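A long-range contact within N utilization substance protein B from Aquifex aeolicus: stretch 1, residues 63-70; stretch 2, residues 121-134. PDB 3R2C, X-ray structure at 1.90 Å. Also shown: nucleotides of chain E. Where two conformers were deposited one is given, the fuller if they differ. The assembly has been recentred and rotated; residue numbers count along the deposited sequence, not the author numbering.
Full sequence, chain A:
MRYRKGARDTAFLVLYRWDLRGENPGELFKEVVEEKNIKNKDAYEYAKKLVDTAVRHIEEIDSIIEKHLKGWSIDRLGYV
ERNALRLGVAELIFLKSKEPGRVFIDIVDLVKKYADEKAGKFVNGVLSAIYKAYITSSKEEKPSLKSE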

# COMPACT_ATOMS: atom_id res chain seq x y z
N SER A 63 3.66 -9.76 13.18
CA SER A 63 3.64 -10.08 14.60
C SER A 63 4.24 -8.95 15.44
O SER A 63 3.71 -8.59 16.50
N ILE A 64 5.35 -8.40 14.98
CA ILE A 64 5.99 -7.29 15.69
C ILE A 64 5.03 -6.10 15.77
O ILE A 64 4.89 -5.47 16.81
N ILE A 65 4.37 -5.80 14.67
CA ILE A 65 3.40 -4.72 14.63
C ILE A 65 2.24 -5.01 15.60
O ILE A 65 1.87 -4.16 16.39
N GLU A 66 1.70 -6.22 15.54
CA GLU A 66 0.55 -6.58 16.37
C GLU A 66 0.86 -6.51 17.87
O GLU A 66 0.00 -6.14 18.66
N LYS A 67 2.08 -6.86 18.25
CA LYS A 67 2.50 -6.75 19.64
C LYS A 67 2.29 -5.34 20.20
O LYS A 67 2.15 -5.17 21.41
N HIS A 68 2.25 -4.33 19.33
CA HIS A 68 2.09 -2.95 19.78
C HIS A 68 0.77 -2.34 19.35
O HIS A 68 0.62 -1.13 19.36
N LEU A 69 -0.20 -3.17 18.97
CA LEU A 69 -1.50 -2.67 18.57
C LEU A 69 -2.52 -2.83 19.69
O LEU A 69 -3.70 -2.61 19.49
N LYS A 70 -2.06 -3.23 20.87
CA LYS A 70 -2.92 -3.22 22.04
C LYS A 70 -4.15 -4.11 21.85
O LYS A 70 -5.25 -3.78 22.27
N LYS A 121 -0.16 10.29 12.37
CA LYS A 121 0.13 10.31 13.80
C LYS A 121 0.08 8.89 14.35
O LYS A 121 0.90 8.51 15.19
N PHE A 122 -0.90 8.13 13.88
CA PHE A 122 -1.06 6.76 14.32
C PHE A 122 0.16 5.93 13.90
O PHE A 122 0.75 5.24 14.72
N VAL A 123 0.54 6.02 12.63
CA VAL A 123 1.70 5.26 12.14
C VAL A 123 2.98 5.69 12.87
O VAL A 123 3.80 4.86 13.24
N ASN A 124 3.17 6.99 13.07
CA ASN A 124 4.36 7.44 13.77
C ASN A 124 4.36 6.88 15.19
O ASN A 124 5.37 6.37 15.66
N GLY A 125 3.20 6.93 15.84
CA GLY A 125 3.06 6.48 17.21
C GLY A 125 3.35 5.00 17.36
O GLY A 125 4.09 4.59 18.25
N VAL A 126 2.76 4.18 16.48
CA VAL A 126 3.05 2.74 16.51
C VAL A 126 4.52 2.43 16.17
O VAL A 126 5.19 1.68 16.87
N LEU A 127 5.03 3.01 15.09
CA LEU A 127 6.39 2.71 14.66
C LEU A 127 7.42 3.13 15.71
O LEU A 127 8.45 2.48 15.87
N SER A 128 7.15 4.23 16.41
CA SER A 128 8.04 4.70 17.46
C SER A 128 8.12 3.71 18.62
O SER A 128 9.20 3.47 19.16
N ALA A 129 6.98 3.17 19.02
CA ALA A 129 6.94 2.16 20.07
C ALA A 129 7.68 0.89 19.64
O ALA A 129 8.43 0.31 20.42
N ILE A 130 7.46 0.47 18.40
CA ILE A 130 8.13 -0.71 17.88
C ILE A 130 9.63 -0.49 17.94
O ILE A 130 10.38 -1.36 18.38
N TYR A 131 10.06 0.68 17.49
CA TYR A 131 11.48 0.99 17.42
C TYR A 131 12.12 1.06 18.81
O TYR A 131 13.24 0.62 19.01
N LYS A 132 11.42 1.63 19.78
CA LYS A 132 12.02 1.77 21.10
C LYS A 132 12.15 0.41 21.79
O LYS A 132 13.10 0.17 22.52
N ALA A 133 11.19 -0.47 21.54
CA ALA A 133 11.24 -1.81 22.09
C ALA A 133 12.38 -2.61 21.46
O ALA A 133 13.05 -3.38 22.13
N TYR A 134 12.61 -2.40 20.16
CA TYR A 134 13.75 -3.01 19.48
C TYR A 134 15.08 -2.50 20.06
O TYR A 134 15.97 -3.30 20.36

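How does His68, which has the largest area covered by the other stretch (89 Å²), pack against it? A type I turn runs from Glu66 to Leu69, and the CA-to-CB bond of His68 points toward the second helix. With chi1 m (-61°) and chi2 at -89°, the imidazole lays one face over the backbone at Ile130, whose CA sits 4.1 Å from the ring centroid in a CH-pi contact. His68 CD2 meets Ile130 CG1 at 3.6 Å, while His68 CE1 reaches Ala133 CB at 3.7 Å.

How do the aliphatic side chains fill in around it? Ile64, Ile65 and Ile130 are all m,t; chi1 places Ile64 CG2, Ile130 CG2 and Ile65 CG1, and chi2 of Ile130 places its CD1. Ile64 CG2 lies 3.6 Å from Ile130 CG2, and Ile65 CG1 lies 3.9 Å from Ile130 CD1. Leu69, also m,t, brings CD2 within 3.9 Å of Phe122 CZ and 4.1 Å of Val126 CG2; the t rotamer of Phe122 (chi2 84°) carries its ring end nearer.

Where are the polar partners? No hydrogen bond joins the stretches; the hydrogen bonds listed here run to RNA. U7 N3 donates to His68 O at 2.8 Å. Earlier in the same helix, Asn124 ND2 donates to C6 O4' (2.9 Å), and Ser128 OG to C6 O2 (2.8 Å).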

# COMPACT_ATOMS: atom_id res chain seq x y z
CB SER A 63 4.42 -11.37 14.85
OG SER A 63 4.53 -11.65 16.22
CB ILE A 64 7.28 -6.86 15.00
CG1 ILE A 64 8.36 -7.92 15.26
CG2 ILE A 64 7.71 -5.48 15.49
CD1 ILE A 64 9.53 -7.84 14.32
CB ILE A 65 2.88 -4.50 13.19
CG1 ILE A 65 4.00 -3.91 12.31
CG2 ILE A 65 1.64 -3.61 13.18
CD1 ILE A 65 3.69 -4.00 10.80
CB GLU A 66 0.03 -7.97 16.00
CG GLU A 66 -0.93 -7.94 14.83
CD GLU A 66 -1.60 -9.29 14.57
OE1 GLU A 66 -1.12 -10.31 15.11
OE2 GLU A 66 -2.60 -9.32 13.82
CB LYS A 67 3.96 -7.16 19.80
CG LYS A 67 4.44 -7.22 21.24
CD LYS A 67 5.71 -8.05 21.36
CE LYS A 67 6.04 -8.35 22.82
NZ LYS A 67 7.25 -9.22 22.96
CB HIS A 68 3.26 -2.09 19.26
CG HIS A 68 4.58 -2.54 19.77
ND1 HIS A 68 5.12 -2.08 20.95
CD2 HIS A 68 5.46 -3.46 19.29
CE1 HIS A 68 6.28 -2.69 21.17
NE2 HIS A 68 6.50 -3.53 20.18
CB LEU A 69 -2.01 -3.37 17.29
CG LEU A 69 -1.39 -2.91 15.97
CD1 LEU A 69 -2.10 -3.57 14.79
CD2 LEU A 69 -1.41 -1.39 15.84
CB LYS A 70 -3.33 -1.78 22.35
CG LYS A 70 -2.15 -0.89 22.77
CD LYS A 70 -2.43 0.59 22.57
CE LYS A 70 -1.38 1.45 23.26
NZ LYS A 70 -1.55 2.91 22.98
CB LYS A 121 -0.90 11.16 14.54
CG LYS A 121 -0.64 12.66 14.46
CD LYS A 121 -1.85 13.45 14.98
CE LYS A 121 -1.64 14.95 14.80
NZ LYS A 121 -2.84 15.73 15.21
CB PHE A 122 -2.34 6.16 13.75
CG PHE A 122 -2.54 4.73 14.11
CD1 PHE A 122 -3.11 4.38 15.32
CD2 PHE A 122 -2.14 3.73 13.24
CE1 PHE A 122 -3.29 3.04 15.64
CE2 PHE A 122 -2.31 2.40 13.57
CZ PHE A 122 -2.89 2.06 14.77
CB VAL A 123 1.90 5.42 10.62
CG1 VAL A 123 3.26 4.85 10.20
CG2 VAL A 123 0.74 4.72 9.86
CB ASN A 124 4.47 8.97 13.80
CG ASN A 124 5.86 9.44 14.21
OD1 ASN A 124 6.75 9.54 13.38
ND2 ASN A 124 6.05 9.71 15.49
CB VAL A 126 2.13 1.95 15.55
CG1 VAL A 126 2.54 0.47 15.51
CG2 VAL A 126 0.66 2.09 15.96
CB LEU A 127 6.72 3.40 13.33
CG LEU A 127 8.00 2.89 12.64
CD1 LEU A 127 7.90 1.37 12.36
CD2 LEU A 127 8.27 3.63 11.33
CB SER A 128 7.58 6.06 17.98
OG SER A 128 8.53 6.58 18.89
CB ALA A 129 5.50 1.83 20.43
CB ILE A 130 7.73 -1.00 16.41
CG1 ILE A 130 6.29 -1.52 16.34
CG2 ILE A 130 8.69 -2.02 15.77
CD1 ILE A 130 5.72 -1.52 14.92
CB TYR A 131 11.72 2.30 16.67
CG TYR A 131 13.17 2.52 16.32
CD1 TYR A 131 13.86 1.58 15.56
CD2 TYR A 131 13.85 3.65 16.76
CE1 TYR A 131 15.19 1.77 15.25
CE2 TYR A 131 15.19 3.84 16.45
CZ TYR A 131 15.85 2.90 15.68
OH TYR A 131 17.18 3.07 15.37
CB LYS A 132 11.24 2.75 21.97
CG LYS A 132 11.86 4.15 21.99
CD LYS A 132 11.46 4.95 20.77
CE LYS A 132 10.47 6.05 21.14
NZ LYS A 132 9.27 5.54 21.86
CB ALA A 133 9.91 -2.52 21.89
CB TYR A 134 13.68 -2.72 17.98
CG TYR A 134 14.95 -3.01 17.20
CD1 TYR A 134 15.39 -4.32 17.01
CD2 TYR A 134 15.68 -1.97 16.62
CE1 TYR A 134 16.55 -4.58 16.29
CE2 TYR A 134 16.83 -2.23 15.90
CZ TYR A 134 17.26 -3.53 15.73
OH TYR A 134 18.41 -3.76 15.00
P U E 7 0.68 8.78 20.49
OP1 U E 7 -0.11 10.02 20.50
OP2 U E 7 1.25 8.27 21.75
O5' U E 7 -0.13 7.63 19.75
C5' U E 7 -0.89 7.90 18.59
C4' U E 7 -1.72 6.72 18.18
O4' U E 7 -0.88 5.53 18.11
C3' U E 7 -2.87 6.37 19.12
O3' U E 7 -3.97 5.86 18.37
C2' U E 7 -2.29 5.25 19.96
O2' U E 7 -3.25 4.40 20.55
C1' U E 7 -1.44 4.52 18.92
N1 U E 7 -0.35 3.71 19.50
C2 U E 7 -0.54 2.34 19.47
O2 U E 7 -1.54 1.82 18.99
N3 U E 7 0.47 1.62 20.02
C4 U E 7 1.63 2.09 20.59
O4 U E 7 2.42 1.27 21.03
C5 U E 7 1.75 3.52 20.60
C6 U E 7 0.78 4.27 20.07
P C E 6 3.14 14.17 17.02
OP1 C E 6 1.72 14.54 16.93
OP2 C E 6 4.04 15.00 17.85
O5' C E 6 3.29 12.64 17.47
C5' C E 6 2.48 11.62 16.88
C4' C E 6 2.65 10.30 17.60
O4' C E 6 4.05 9.91 17.52
C3' C E 6 2.31 10.33 19.09
O3' C E 6 1.92 9.01 19.49
C2' C E 6 3.65 10.68 19.71
O2' C E 6 3.77 10.35 21.08
C1' C E 6 4.60 9.85 18.84
N1 C E 6 5.98 10.36 18.78
C2 C E 6 7.02 9.60 19.34
O2 C E 6 6.73 8.54 19.90
N3 C E 6 8.29 10.05 19.27
C4 C E 6 8.55 11.21 18.65
N4 C E 6 9.81 11.62 18.59
C5 C E 6 7.52 12.00 18.07
C6 C E 6 6.27 11.54 18.16
P U E 4 14.85 12.76 14.45
OP1 U E 4 14.70 14.23 14.50
OP2 U E 4 15.56 12.07 15.55
O5' U E 4 13.43 12.09 14.23
C5' U E 4 12.70 12.32 13.05
C4' U E 4 11.28 11.91 13.25
O4' U E 4 11.23 10.48 13.44
C3' U E 4 10.61 12.47 14.49
O3' U E 4 10.14 13.79 14.28
C2' U E 4 9.52 11.44 14.78
O2' U E 4 8.40 11.64 13.93
C1' U E 4 10.21 10.14 14.34
N1 U E 4 10.81 9.39 15.47
C2 U E 4 9.98 8.77 16.38
O2 U E 4 8.76 8.88 16.36
N3 U E 4 10.62 8.04 17.34
C4 U E 4 11.97 7.83 17.47
O4 U E 4 12.37 7.13 18.39
C5 U E 4 12.77 8.46 16.47
C6 U E 4 12.17 9.19 15.52